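Local coordinates for C381 turret protein (PDB 4IND) that forms the turrets of an archaeal icosahedral virus, assembling from subunits that each carry three jelly-roll domains in a row, at residues S114-Y119 with P158-T163; A179-Y184 with G256-E261; F197-I202 with F241-G246. All blocks are in the same frame, centred on the assembly; numbering follows the deposited sequence. Where two conformers were deposited one is given.

Followed from the N terminus, the chain first builds most of one jelly roll, and contact 1 closes a loop of 38 residues when 158-163 comes back to meet 114-119 through side chains, joining the first domain to the second. Contact 2 opens only after that, at 179-184, and closes at 256-261, pairing two strands in one sheet of the second jelly roll. Contact 3, 197-202 with 241-246, lies wholly within the span of contact 2 and belongs to the opposing sheet. No two contacts cross. Met182 and Ile180 of contact 2 pack on Phe199, Phe241 and Ile202 of contact 3, while Thr163 of contact 1 meets Phe199, Val243 and Tyr245.

Contact 1. Residues S114-Y119 with P158-T163; sequences SEFEIY and PKIIHT
One salt bridge, from Lys85 NZ, grips Glu117 OE2, and the same amine also reaches Glu115 OE2. The two carboxylate oxygens, Glu115 OE2 and Glu117 OE2, are 2.5 Å apart, so one of the two acids is probably protonated. The contact itself is apolar and small. Tyr119 presents one ring face to Pro158, whose CD lies 3.9 Å from the ring centroid and 25° off the normal, a CH-pi contact displaced toward the CE2 rim. The two groups meet tip to tip. Ile160 holds CG1 in the crowded position between its backbone N and carbonyl carbon (chi1 58°), which sends CD1 out to the first domain. There CD1 comes 3.9 Å from Tyr119 CD2, the two side chains crossing at about a right angle. Phe116 and Ile160 reach toward each other tip to tip, Phe116 CZ to Ile160 CD1 4.1 Å, with the phenylalanine CG anti to its backbone N (chi1 -172°). Gly127 and Gln126 of the second subunit pack on Tyr119 and Pro158. Within this chain, strand 114-124 is the outermost strand of its sheet beside 78-88, and 155-163 is that of the next domain's sheet beside 253-262; Tyr108 from strand 108-110 packs against both segments, on Ile118 and Ile160.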
ATOM      1  N   SER A 114     -22.616 -25.242  28.205  1.00 32.92           N
ATOM      2  CA  SER A 114     -21.440 -24.410  27.982  1.00 38.51           C
ATOM      3  C   SER A 114     -21.595 -23.436  26.841  1.00 31.05           C
ATOM      4  O   SER A 114     -22.347 -23.677  25.892  1.00 28.15           O
ATOM      5  CB  SER A 114     -20.193 -25.271  27.804  1.00 45.46           C
ATOM      6  OG  SER A 114     -20.361 -26.162  26.727  1.00 56.70           O
ATOM      7  N   GLU A 115     -20.875 -22.325  26.972  1.00 36.40           N
ATOM      8  CA  GLU A 115     -20.757 -21.310  25.930  1.00 33.58           C
ATOM      9  C   GLU A 115     -19.870 -21.881  24.833  1.00 37.07           C
ATOM     10  O   GLU A 115     -19.006 -22.716  25.105  1.00 32.73           O
ATOM     11  CB  GLU A 115     -20.121 -20.057  26.540  1.00 35.62           C
ATOM     12  CG  GLU A 115     -20.052 -18.856  25.608  1.00 32.44           C
ATOM     13  CD  GLU A 115     -18.822 -18.848  24.719  1.00 40.89           C
ATOM     14  OE1 GLU A 115     -17.870 -19.614  24.985  1.00 35.97           O
ATOM     15  OE2 GLU A 115     -18.803 -18.066  23.746  1.00 48.75           O
ATOM     16  N   PHE A 116     -20.073 -21.449  23.592  1.00 29.34           N
ATOM     17  CA  PHE A 116     -19.259 -21.955  22.482  1.00 27.95           C
ATOM     18  C   PHE A 116     -19.258 -20.943  21.349  1.00 31.58           C
ATOM     19  O   PHE A 116     -20.271 -20.264  21.127  1.00 29.57           O
ATOM     20  CB  PHE A 116     -19.863 -23.262  21.978  1.00 29.71           C
ATOM     21  CG  PHE A 116     -19.019 -23.990  20.955  1.00 32.13           C
ATOM     22  CD1 PHE A 116     -18.097 -24.950  21.358  1.00 38.35           C
ATOM     23  CD2 PHE A 116     -19.185 -23.759  19.602  1.00 31.75           C
ATOM     24  CE1 PHE A 116     -17.337 -25.651  20.420  1.00 40.02           C
ATOM     25  CE2 PHE A 116     -18.429 -24.447  18.650  1.00 29.14           C
ATOM     26  CZ  PHE A 116     -17.504 -25.397  19.062  1.00 32.35           C
ATOM     27  N   GLU A 117     -18.137 -20.847  20.636  1.00 27.33           N
ATOM     28  CA  GLU A 117     -18.010 -19.950  19.484  1.00 28.09           C
ATOM     29  C   GLU A 117     -18.072 -20.782  18.220  1.00 31.17           C
ATOM     30  O   GLU A 117     -17.180 -21.580  17.938  1.00 26.50           O
ATOM     31  CB  GLU A 117     -16.662 -19.222  19.516  1.00 35.92           C
ATOM     32  CG  GLU A 117     -16.394 -18.482  20.803  1.00 57.92           C
ATOM     33  CD  GLU A 117     -17.100 -17.161  20.821  1.00 65.74           C
ATOM     34  OE1 GLU A 117     -17.108 -16.518  19.756  1.00 71.02           O
ATOM     35  OE2 GLU A 117     -17.650 -16.775  21.874  1.00 67.06           O
ATOM     36  N   ILE A 118     -19.138 -20.621  17.459  1.00 20.93           N
ATOM     37  CA  ILE A 118     -19.228 -21.250  16.147  1.00 26.46           C
ATOM     38  C   ILE A 118     -18.515 -20.350  15.145  1.00 30.73           C
ATOM     39  O   ILE A 118     -18.917 -19.206  14.962  1.00 35.49           O
ATOM     40  CB  ILE A 118     -20.714 -21.402  15.716  1.00 26.55           C
ATOM     41  CG1 ILE A 118     -21.438 -22.398  16.648  1.00 27.30           C
ATOM     42  CG2 ILE A 118     -20.818 -21.869  14.278  1.00 26.00           C
ATOM     43  CD1 ILE A 118     -22.944 -22.446  16.433  1.00 24.89           C
ATOM     44  N   TYR A 119     -17.468 -20.857  14.489  1.00 22.79           N
ATOM     45  CA  TYR A 119     -16.807 -20.088  13.435  1.00 26.85           C
ATOM     46  C   TYR A 119     -17.297 -20.595  12.102  1.00 28.05           C
ATOM     47  O   TYR A 119     -17.465 -21.803  11.914  1.00 26.96           O
ATOM     48  CB  TYR A 119     -15.275 -20.261  13.496  1.00 26.14           C
ATOM     49  CG  TYR A 119     -14.669 -19.781  14.782  1.00 27.42           C
ATOM     50  CD1 TYR A 119     -14.066 -18.529  14.877  1.00 30.65           C
ATOM     51  CD2 TYR A 119     -14.704 -20.576  15.908  1.00 27.09           C
ATOM     52  CE1 TYR A 119     -13.506 -18.090  16.079  1.00 33.29           C
ATOM     53  CE2 TYR A 119     -14.151 -20.151  17.092  1.00 35.69           C
ATOM     54  CZ  TYR A 119     -13.565 -18.908  17.179  1.00 33.14           C
ATOM     55  OH  TYR A 119     -13.030 -18.517  18.398  1.00 41.83           O
ATOM     56  N   PRO A 158      -9.877 -22.193  15.831  1.00 29.94           N
ATOM     57  CA  PRO A 158      -9.155 -23.119  16.718  1.00 32.47           C
ATOM     58  C   PRO A 158      -9.407 -24.574  16.339  1.00 27.20           C
ATOM     59  O   PRO A 158     -10.212 -24.834  15.439  1.00 30.71           O
ATOM     60  CB  PRO A 158      -9.705 -22.787  18.110  1.00 34.20           C
ATOM     61  CG  PRO A 158     -11.033 -22.134  17.864  1.00 36.95           C
ATOM     62  CD  PRO A 158     -10.894 -21.406  16.553  1.00 29.41           C
ATOM     63  N   LYS A 159      -8.708 -25.501  16.990  1.00 31.84           N
ATOM     64  CA  LYS A 159      -8.764 -26.902  16.605  1.00 32.63           C
ATOM     65  C   LYS A 159     -10.072 -27.514  17.111  1.00 32.67           C
ATOM     66  O   LYS A 159     -10.112 -28.149  18.148  1.00 32.99           O
ATOM     67  CB  LYS A 159      -7.543 -27.660  17.136  1.00 26.40           C
ATOM     68  CG  LYS A 159      -7.449 -29.103  16.655  1.00 30.98           C
ATOM     69  CD  LYS A 159      -6.427 -29.903  17.484  1.00 36.90           C
ATOM     70  CE  LYS A 159      -5.005 -29.422  17.233  1.00 42.53           C
ATOM     71  NZ  LYS A 159      -3.998 -30.306  17.884  1.00 39.43           N
ATOM     72  N   ILE A 160     -11.148 -27.299  16.359  1.00 27.16           N
ATOM     73  CA  ILE A 160     -12.480 -27.733  16.790  1.00 30.12           C
ATOM     74  C   ILE A 160     -13.308 -28.352  15.659  1.00 29.45           C
ATOM     75  O   ILE A 160     -14.456 -28.752  15.867  1.00 33.02           O
ATOM     76  CB  ILE A 160     -13.293 -26.542  17.356  1.00 31.36           C
ATOM     77  CG1 ILE A 160     -13.409 -25.460  16.289  1.00 36.01           C
ATOM     78  CG2 ILE A 160     -12.662 -25.998  18.641  1.00 31.65           C
ATOM     79  CD1 ILE A 160     -14.417 -24.346  16.650  1.00 35.84           C
ATOM     80  N   ILE A 161     -12.754 -28.395  14.450  1.00 31.55           N
ATOM     81  CA  ILE A 161     -13.496 -28.925  13.314  1.00 29.21           C
ATOM     82  C   ILE A 161     -13.320 -30.424  13.264  1.00 29.27           C
ATOM     83  O   ILE A 161     -12.197 -30.931  13.214  1.00 32.15           O
ATOM     84  CB  ILE A 161     -13.023 -28.338  11.965  1.00 27.96           C
ATOM     85  CG1 ILE A 161     -12.995 -26.813  11.996  1.00 28.12           C
ATOM     86  CG2 ILE A 161     -13.906 -28.847  10.818  1.00 26.25           C
ATOM     87  CD1 ILE A 161     -12.215 -26.192  10.823  1.00 20.75           C
ATOM     88  N   HIS A 162     -14.429 -31.152  13.281  1.00 25.78           N
ATOM     89  CA  HIS A 162     -14.357 -32.613  13.272  1.00 30.51           C
ATOM     90  C   HIS A 162     -14.630 -33.203  11.904  1.00 35.20           C
ATOM     91  O   HIS A 162     -15.615 -32.845  11.245  1.00 31.73           O
ATOM     92  CB  HIS A 162     -15.372 -33.227  14.260  1.00 29.88           C
ATOM     93  CG  HIS A 162     -15.113 -32.869  15.681  1.00 43.85           C
ATOM     94  ND1 HIS A 162     -14.271 -33.605  16.490  1.00 50.52           N
ATOM     95  CD2 HIS A 162     -15.569 -31.851  16.449  1.00 36.01           C
ATOM     96  CE1 HIS A 162     -14.229 -33.061  17.690  1.00 45.31           C
ATOM     97  NE2 HIS A 162     -15.013 -31.996  17.693  1.00 41.79           N
ATOM     98  N   THR A 163     -13.795 -34.163  11.507  1.00 29.33           N
ATOM     99  CA  THR A 163     -14.036 -34.877  10.262  1.00 35.67           C
ATOM    100  C   THR A 163     -13.799 -36.345  10.458  1.00 40.93           C
ATOM    101  O   THR A 163     -12.984 -36.763  11.293  1.00 42.62           O
ATOM    102  CB  THR A 163     -13.168 -34.348   9.078  1.00 35.71           C
ATOM    103  OG1 THR A 163     -13.471 -35.114   7.904  1.00 35.53           O
ATOM    104  CG2 THR A 163     -11.651 -34.476   9.398  1.00 32.05           C
TER

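Contact 2. Residues A179-Y184 with G256-E261; sequences AIKMPY and GLEVEE. With 2HP (dihydrogenphosphate ion), chain Y.
Lys181 and Glu258, paired on one sheet face, both set CG anti to the backbone N (chi1 -174° and 179°), which runs the chains alongside each other, and a bend in the lysine at chi3 (-63°) turns its amine to the glutamate and the bound phosphate. Lys181 NZ donates to phosphate O4 at 3.1 Å and makes a salt bridge to Glu258 OE2 at 3.3 Å, weak as a hydrogen bond; Asp235 O of the second subunit also takes a bond from NZ. Phosphate O4 sits 2.7 Å from Glu258 OE1, close enough that one of the two probably carries a proton. Glu260, on the same face, is held by Arg154, which also binds the phosphate. Beneath this polar face the strands run antiparallel, Lys181 and Glu258 forming a hydrogen-bonded pair with Lys181 N to Glu258 O at 2.8 Å. Ala179 and Glu260 pair likewise, and Gly256 N to Pro183 O, 2.9 Å, extends the ladder. On the other face Leu257 CD1 touches Met182 CG (3.8 Å) and Ile180 CG2, the three side chains alongside, pointing alike. Strand 253-262 also pairs with 155-163, and 176-187 with 221-232, so both are inner strands of the sheet.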
ATOM      1  N   ALA A 179      -0.267 -18.245   3.752  1.00 28.30           N
ATOM      2  CA  ALA A 179       0.006 -19.470   4.492  1.00 27.03           C
ATOM      3  C   ALA A 179      -1.339 -20.065   4.877  1.00 32.81           C
ATOM      4  O   ALA A 179      -2.241 -19.346   5.310  1.00 30.13           O
ATOM      5  CB  ALA A 179       0.832 -19.187   5.719  1.00 24.09           C
ATOM      6  N   ILE A 180      -1.483 -21.377   4.706  1.00 26.01           N
ATOM      7  CA  ILE A 180      -2.646 -22.076   5.233  1.00 27.13           C
ATOM      8  C   ILE A 180      -2.115 -23.089   6.237  1.00 27.85           C
ATOM      9  O   ILE A 180      -1.373 -24.001   5.872  1.00 31.52           O
ATOM     10  CB  ILE A 180      -3.396 -22.799   4.135  1.00 29.20           C
ATOM     11  CG1 ILE A 180      -3.958 -21.781   3.142  1.00 28.65           C
ATOM     12  CG2 ILE A 180      -4.518 -23.641   4.733  1.00 30.93           C
ATOM     13  CD1 ILE A 180      -4.538 -22.420   1.885  1.00 34.95           C
ATOM     14  N   LYS A 181      -2.453 -22.883   7.504  1.00 23.24           N
ATOM     15  CA  LYS A 181      -1.945 -23.707   8.580  1.00 27.30           C
ATOM     16  C   LYS A 181      -3.114 -24.475   9.185  1.00 27.08           C
ATOM     17  O   LYS A 181      -4.172 -23.901   9.494  1.00 29.99           O
ATOM     18  CB  LYS A 181      -1.243 -22.848   9.645  1.00 26.61           C
ATOM     19  CG  LYS A 181      -0.550 -23.661  10.738  1.00 35.83           C
ATOM     20  CD  LYS A 181      -0.047 -22.774  11.881  1.00 37.30           C
ATOM     21  CE  LYS A 181       1.013 -21.776  11.398  1.00 32.72           C
ATOM     22  NZ  LYS A 181       1.570 -20.992  12.554  1.00 39.03           N
ATOM     23  N   MET A 182      -2.938 -25.780   9.347  0.53 26.94           N
ATOM     24  CA  MET A 182      -3.979 -26.585   9.955  0.53 28.57           C
ATOM     25  C   MET A 182      -3.428 -27.502  11.042  0.53 24.96           C
ATOM     26  O   MET A 182      -2.941 -28.595  10.758  0.53 30.12           O
ATOM     27  CB  MET A 182      -4.731 -27.364   8.870  0.53 28.97           C
ATOM     28  CG  MET A 182      -5.293 -26.453   7.792  0.53 32.49           C
ATOM     29  SD  MET A 182      -5.702 -27.279   6.250  0.53 38.12           S
ATOM     30  CE  MET A 182      -6.746 -28.604   6.857  0.53 45.75           C
ATOM     31  N   PRO A 183      -3.486 -27.038  12.299  1.00 25.65           N
ATOM     32  CA  PRO A 183      -3.133 -27.879  13.439  1.00 27.46           C
ATOM     33  C   PRO A 183      -4.175 -28.972  13.472  1.00 28.80           C
ATOM     34  O   PRO A 183      -5.348 -28.663  13.220  1.00 27.91           O
ATOM     35  CB  PRO A 183      -3.340 -26.952  14.645  1.00 33.38           C
ATOM     36  CG  PRO A 183      -3.441 -25.555  14.086  1.00 31.66           C
ATOM     37  CD  PRO A 183      -3.992 -25.708  12.702  1.00 25.65           C
ATOM     38  N   TYR A 184      -3.780 -30.211  13.735  1.00 30.05           N
ATOM     39  CA  TYR A 184      -4.735 -31.309  13.772  1.00 31.58           C
ATOM     40  C   TYR A 184      -4.386 -32.291  14.870  1.00 34.05           C
ATOM     41  O   TYR A 184      -3.261 -32.314  15.343  1.00 34.80           O
ATOM     42  CB  TYR A 184      -4.755 -32.046  12.430  1.00 32.60           C
ATOM     43  CG  TYR A 184      -3.433 -32.680  12.075  1.00 27.99           C
ATOM     44  CD1 TYR A 184      -3.062 -33.914  12.622  1.00 33.57           C
ATOM     45  CD2 TYR A 184      -2.532 -32.046  11.215  1.00 29.41           C
ATOM     46  CE1 TYR A 184      -1.850 -34.501  12.313  1.00 38.62           C
ATOM     47  CE2 TYR A 184      -1.305 -32.648  10.906  1.00 27.93           C
ATOM     48  CZ  TYR A 184      -0.983 -33.867  11.463  1.00 32.77           C
ATOM     49  OH  TYR A 184       0.220 -34.458  11.171  1.00 37.85           O
ATOM     50  N   GLY A 256      -7.904 -27.311  13.096  1.00 28.17           N
ATOM     51  CA  GLY A 256      -8.155 -25.891  13.083  1.00 28.34           C
ATOM     52  C   GLY A 256      -7.796 -25.377  11.705  1.00 28.10           C
ATOM     53  O   GLY A 256      -7.346 -26.143  10.850  1.00 28.30           O
ATOM     54  N   LEU A 257      -8.021 -24.087  11.469  1.00 24.70           N
ATOM     55  CA  LEU A 257      -7.715 -23.508  10.169  1.00 26.78           C
ATOM     56  C   LEU A 257      -7.268 -22.083  10.333  1.00 28.28           C
ATOM     57  O   LEU A 257      -7.981 -21.248  10.893  1.00 25.62           O
ATOM     58  CB  LEU A 257      -8.949 -23.546   9.259  1.00 29.81           C
ATOM     59  CG  LEU A 257      -8.759 -22.835   7.909  1.00 25.03           C
ATOM     60  CD1 LEU A 257      -7.749 -23.581   7.063  1.00 24.01           C
ATOM     61  CD2 LEU A 257     -10.115 -22.724   7.165  1.00 29.32           C
ATOM     62  N   GLU A 258      -6.089 -21.804   9.806  1.00 27.86           N
ATOM     63  CA  GLU A 258      -5.511 -20.475   9.870  1.00 26.63           C
ATOM     64  C   GLU A 258      -5.108 -20.142   8.437  1.00 25.94           C
ATOM     65  O   GLU A 258      -4.372 -20.894   7.785  1.00 35.73           O
ATOM     66  CB  GLU A 258      -4.328 -20.532  10.858  1.00 41.82           C
ATOM     67  CG  GLU A 258      -3.527 -19.265  11.106  1.00 53.60           C
ATOM     68  CD  GLU A 258      -2.426 -19.510  12.153  1.00 58.93           C
ATOM     69  OE1 GLU A 258      -2.787 -19.881  13.294  1.00 45.55           O
ATOM     70  OE2 GLU A 258      -1.212 -19.363  11.829  1.00 61.07           O
ATOM     71  N   VAL A 259      -5.637 -19.038   7.914  1.00 24.07           N
ATOM     72  CA  VAL A 259      -5.267 -18.557   6.580  1.00 25.46           C
ATOM     73  C   VAL A 259      -4.834 -17.117   6.718  1.00 28.00           C
ATOM     74  O   VAL A 259      -5.602 -16.288   7.198  1.00 30.37           O
ATOM     75  CB  VAL A 259      -6.473 -18.610   5.615  1.00 25.83           C
ATOM     76  CG1 VAL A 259      -6.033 -18.241   4.193  1.00 25.46           C
ATOM     77  CG2 VAL A 259      -7.119 -19.985   5.648  1.00 25.18           C
ATOM     78  N   GLU A 260      -3.612 -16.812   6.305  1.00 27.63           N
ATOM     79  CA  GLU A 260      -3.030 -15.504   6.573  1.00 25.25           C
ATOM     80  C   GLU A 260      -2.095 -15.092   5.455  1.00 24.59           C
ATOM     81  O   GLU A 260      -1.393 -15.934   4.872  1.00 29.65           O
ATOM     82  CB  GLU A 260      -2.265 -15.547   7.902  1.00 28.94           C
ATOM     83  CG  GLU A 260      -1.242 -16.656   7.930  1.00 30.19           C
ATOM     84  CD  GLU A 260      -1.012 -17.235   9.317  1.00 34.90           C
ATOM     85  OE1 GLU A 260      -1.418 -16.612  10.323  1.00 41.64           O
ATOM     86  OE2 GLU A 260      -0.417 -18.327   9.404  1.00 35.36           O
ATOM     87  N   GLU A 261      -2.080 -13.800   5.139  0.55 25.36           N
ATOM     88  CA  GLU A 261      -1.189 -13.291   4.108  0.55 26.43           C
ATOM     89  C   GLU A 261       0.245 -13.225   4.637  0.55 24.91           C
ATOM     90  O   GLU A 261       0.473 -12.866   5.798  0.55 23.30           O
ATOM     91  CB  GLU A 261      -1.644 -11.901   3.649  0.55 29.74           C
ATOM     92  CG  GLU A 261      -1.032 -11.464   2.326  0.55 36.47           C
ATOM     93  CD  GLU A 261      -1.505 -10.090   1.863  0.55 38.92           C
ATOM     94  OE1 GLU A 261      -2.443  -9.528   2.476  0.55 43.85           O
ATOM     95  OE2 GLU A 261      -0.929  -9.572   0.889  0.55 28.26           O
TER
HETATM   96  P   2HP Y 402       0.499 -18.483  15.230  1.00 47.28           P
HETATM   97  O1  2HP Y 402       1.992 -18.930  15.213  1.00 54.11           O
HETATM   98  O2  2HP Y 402       0.330 -17.136  14.599  1.00 41.75           O
HETATM   99  O3  2HP Y 402       0.030 -18.239  16.623  1.00 51.98           O
HETATM  100  O4  2HP Y 402      -0.359 -19.557  14.503  1.00 74.13           O

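Contact 3. Residues F197-I202 with F241-G246; sequences FQFGTI and FSVTYG
Backbone hydrogen bonds come first. Thr201 and Ser242 form an antiparallel hydrogen-bonded pair, Thr201 N to Ser242 O and Ser242 N to Thr201 O both at 2.9 Å. Past Gly200, where CA comes within 3.0 Å of Ser242 O, strand 238-243 ends, and Thr244 N reaches Phe199 O along a nearly straight N-H line (168°) but from above the carbonyl plane. Water-mediated links run along the polar side: one water donates to Gln198 O and bonds Thr244 OG1, and a second joins Thr201 OG1 to Ser242 OG. The aromatic contacts carry the rest. Tyr245 takes the crowded chi1 position (67°), which lays one ring face under Phe197 CZ, 3.4 Å from Tyr245 CG, with the ring planes at 47°. Phe199 CD1 meets Tyr245 CE2 at 3.7 Å, while its CE2 touches Phe241 CZ at 3.5 Å, at the edge of the Phe241 ring. Phe199 and Phe241 therefore meet rim to rim. Ile202 CG1 lies against Phe241 CD1, and Phe253 and Met182 pack on this cluster from the facing sheet. The result is an antiparallel strand pair backed by an aromatic core, part of the sheet sandwich of the second jelly roll.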
ATOM      1  N   PHE A 197      -0.122 -41.165   4.451  1.00 43.65           N
ATOM      2  CA  PHE A 197      -1.550 -40.944   4.610  1.00 44.13           C
ATOM      3  C   PHE A 197      -1.955 -39.584   4.069  1.00 43.32           C
ATOM      4  O   PHE A 197      -1.560 -38.547   4.615  1.00 43.02           O
ATOM      5  CB  PHE A 197      -1.875 -41.006   6.101  1.00 40.96           C
ATOM      6  CG  PHE A 197      -3.331 -40.863   6.420  1.00 39.56           C
ATOM      7  CD1 PHE A 197      -4.136 -41.988   6.566  1.00 41.40           C
ATOM      8  CD2 PHE A 197      -3.887 -39.617   6.608  1.00 38.78           C
ATOM      9  CE1 PHE A 197      -5.479 -41.864   6.875  1.00 47.48           C
ATOM     10  CE2 PHE A 197      -5.237 -39.481   6.919  1.00 38.79           C
ATOM     11  CZ  PHE A 197      -6.034 -40.609   7.054  1.00 41.20           C
ATOM     12  N   GLN A 198      -2.745 -39.564   3.002  1.00 38.40           N
ATOM     13  CA  GLN A 198      -3.223 -38.281   2.511  1.00 31.92           C
ATOM     14  C   GLN A 198      -4.485 -37.899   3.274  1.00 33.51           C
ATOM     15  O   GLN A 198      -5.504 -38.572   3.181  1.00 45.17           O
ATOM     16  CB  GLN A 198      -3.471 -38.283   0.997  1.00 42.97           C
ATOM     17  CG  GLN A 198      -4.011 -36.933   0.506  1.00 45.99           C
ATOM     18  CD  GLN A 198      -4.221 -36.870  -0.994  1.00 48.29           C
ATOM     19  OE1 GLN A 198      -5.283 -36.516  -1.465  1.00 53.21           O
ATOM     20  NE2 GLN A 198      -3.209 -37.194  -1.741  1.00 48.58           N
ATOM     21  N   PHE A 199      -4.393 -36.828   4.053  1.00 31.18           N
ATOM     22  CA  PHE A 199      -5.531 -36.321   4.809  1.00 35.01           C
ATOM     23  C   PHE A 199      -6.496 -35.593   3.877  1.00 30.89           C
ATOM     24  O   PHE A 199      -7.727 -35.709   3.986  1.00 34.77           O
ATOM     25  CB  PHE A 199      -5.011 -35.373   5.904  1.00 29.77           C
ATOM     26  CG  PHE A 199      -6.081 -34.546   6.557  1.00 33.28           C
ATOM     27  CD1 PHE A 199      -6.968 -35.108   7.465  1.00 32.06           C
ATOM     28  CD2 PHE A 199      -6.186 -33.198   6.277  1.00 34.26           C
ATOM     29  CE1 PHE A 199      -7.965 -34.337   8.068  1.00 30.38           C
ATOM     30  CE2 PHE A 199      -7.170 -32.416   6.873  1.00 37.60           C
ATOM     31  CZ  PHE A 199      -8.066 -32.989   7.771  1.00 36.70           C
ATOM     32  N   GLY A 200      -5.937 -34.826   2.956  1.00 30.44           N
ATOM     33  CA  GLY A 200      -6.766 -33.983   2.099  1.00 27.58           C
ATOM     34  C   GLY A 200      -5.929 -33.249   1.075  1.00 31.14           C
ATOM     35  O   GLY A 200      -4.751 -33.555   0.913  1.00 30.10           O
ATOM     36  N   THR A 201      -6.536 -32.278   0.400  1.00 35.64           N
ATOM     37  CA  THR A 201      -5.843 -31.486  -0.607  1.00 34.72           C
ATOM     38  C   THR A 201      -6.306 -30.052  -0.520  1.00 36.99           C
ATOM     39  O   THR A 201      -7.449 -29.770  -0.132  1.00 33.79           O
ATOM     40  CB  THR A 201      -6.145 -31.969  -2.033  1.00 33.85           C
ATOM     41  OG1 THR A 201      -7.552 -31.854  -2.276  1.00 31.85           O
ATOM     42  CG2 THR A 201      -5.717 -33.406  -2.220  1.00 32.37           C
ATOM     43  N   ILE A 202      -5.409 -29.149  -0.882  1.00 34.39           N
ATOM     44  CA  ILE A 202      -5.770 -27.764  -1.090  1.00 32.26           C
ATOM     45  C   ILE A 202      -5.569 -27.469  -2.569  1.00 32.37           C
ATOM     46  O   ILE A 202      -4.538 -27.806  -3.137  1.00 34.82           O
ATOM     47  CB  ILE A 202      -4.919 -26.841  -0.223  1.00 35.99           C
ATOM     48  CG1 ILE A 202      -5.332 -27.015   1.238  1.00 36.15           C
ATOM     49  CG2 ILE A 202      -5.111 -25.377  -0.642  1.00 37.47           C
ATOM     50  CD1 ILE A 202      -4.357 -26.432   2.211  1.00 42.60           C
ATOM     51  N   PHE A 241     -10.471 -26.603  -0.067  1.00 27.88           N
ATOM     52  CA  PHE A 241      -9.851 -27.617   0.779  1.00 24.29           C
ATOM     53  C   PHE A 241     -10.800 -28.813   0.822  1.00 33.31           C
ATOM     54  O   PHE A 241     -11.998 -28.641   1.020  1.00 39.20           O
ATOM     55  CB  PHE A 241      -9.622 -27.067   2.180  1.00 30.15           C
ATOM     56  CG  PHE A 241      -9.463 -28.136   3.220  1.00 32.48           C
ATOM     57  CD1 PHE A 241      -8.344 -28.950   3.227  1.00 38.66           C
ATOM     58  CD2 PHE A 241     -10.445 -28.335   4.183  1.00 40.83           C
ATOM     59  CE1 PHE A 241      -8.192 -29.943   4.179  1.00 42.35           C
ATOM     60  CE2 PHE A 241     -10.305 -29.319   5.150  1.00 39.81           C
ATOM     61  CZ  PHE A 241      -9.171 -30.138   5.141  1.00 38.08           C
ATOM     62  N   SER A 242     -10.272 -30.011   0.597  1.00 27.63           N
ATOM     63  CA  SER A 242     -11.086 -31.225   0.612  1.00 30.62           C
ATOM     64  C   SER A 242     -10.452 -32.243   1.526  1.00 34.38           C
ATOM     65  O   SER A 242      -9.241 -32.477   1.446  1.00 35.81           O
ATOM     66  CB  SER A 242     -11.176 -31.853  -0.782  1.00 32.55           C
ATOM     67  OG  SER A 242     -11.372 -30.878  -1.784  1.00 46.31           O
ATOM     68  N   VAL A 243     -11.258 -32.866   2.384  1.00 33.11           N
ATOM     69  CA  VAL A 243     -10.786 -34.018   3.161  1.00 30.08           C
ATOM     70  C   VAL A 243     -11.006 -35.238   2.277  1.00 33.69           C
ATOM     71  O   VAL A 243     -12.124 -35.468   1.800  1.00 34.29           O
ATOM     72  CB  VAL A 243     -11.586 -34.183   4.467  1.00 32.08           C
ATOM     73  CG1 VAL A 243     -11.064 -35.385   5.247  1.00 28.91           C
ATOM     74  CG2 VAL A 243     -11.503 -32.922   5.320  1.00 32.68           C
ATOM     75  N   THR A 244      -9.964 -36.036   2.056  1.00 32.85           N
ATOM     76  CA  THR A 244     -10.057 -37.075   1.020  1.00 36.24           C
ATOM     77  C   THR A 244      -9.878 -38.503   1.500  1.00 37.59           C
ATOM     78  O   THR A 244     -10.000 -39.441   0.711  1.00 43.93           O
ATOM     79  CB  THR A 244      -9.037 -36.816  -0.114  1.00 40.68           C
ATOM     80  OG1 THR A 244      -7.724 -36.794   0.451  1.00 42.82           O
ATOM     81  CG2 THR A 244      -9.301 -35.485  -0.816  1.00 42.64           C
ATOM     82  N   TYR A 245      -9.565 -38.689   2.775  1.00 36.18           N
ATOM     83  CA  TYR A 245      -9.179 -40.032   3.221  1.00 42.49           C
ATOM     84  C   TYR A 245     -10.323 -41.042   3.317  1.00 39.04           C
ATOM     85  O   TYR A 245     -10.090 -42.245   3.375  1.00 40.84           O
ATOM     86  CB  TYR A 245      -8.318 -40.001   4.496  1.00 36.05           C
ATOM     87  CG  TYR A 245      -8.997 -39.527   5.766  1.00 34.95           C
ATOM     88  CD1 TYR A 245      -9.672 -40.419   6.586  1.00 40.98           C
ATOM     89  CD2 TYR A 245      -8.922 -38.202   6.165  1.00 35.26           C
ATOM     90  CE1 TYR A 245     -10.271 -39.999   7.763  1.00 35.94           C
ATOM     91  CE2 TYR A 245      -9.507 -37.778   7.333  1.00 33.33           C
ATOM     92  CZ  TYR A 245     -10.173 -38.692   8.133  1.00 32.82           C
ATOM     93  OH  TYR A 245     -10.777 -38.291   9.303  1.00 38.61           O
ATOM     94  N   GLY A 246     -11.557 -40.563   3.318  1.00 43.87           N
ATOM     95  CA  GLY A 246     -12.685 -41.461   3.154  1.00 51.18           C
ATOM     96  C   GLY A 246     -13.498 -41.688   4.409  1.00 58.66           C
ATOM     97  O   GLY A 246     -12.959 -42.112   5.435  1.00 46.74           O
TER
HETATM   98  O   HOH W   1      -6.884 -39.235   0.855  1.00 40.95           O
HETATM   99  O   HOH W   2      -9.006 -29.462  -2.768  1.00 34.19           O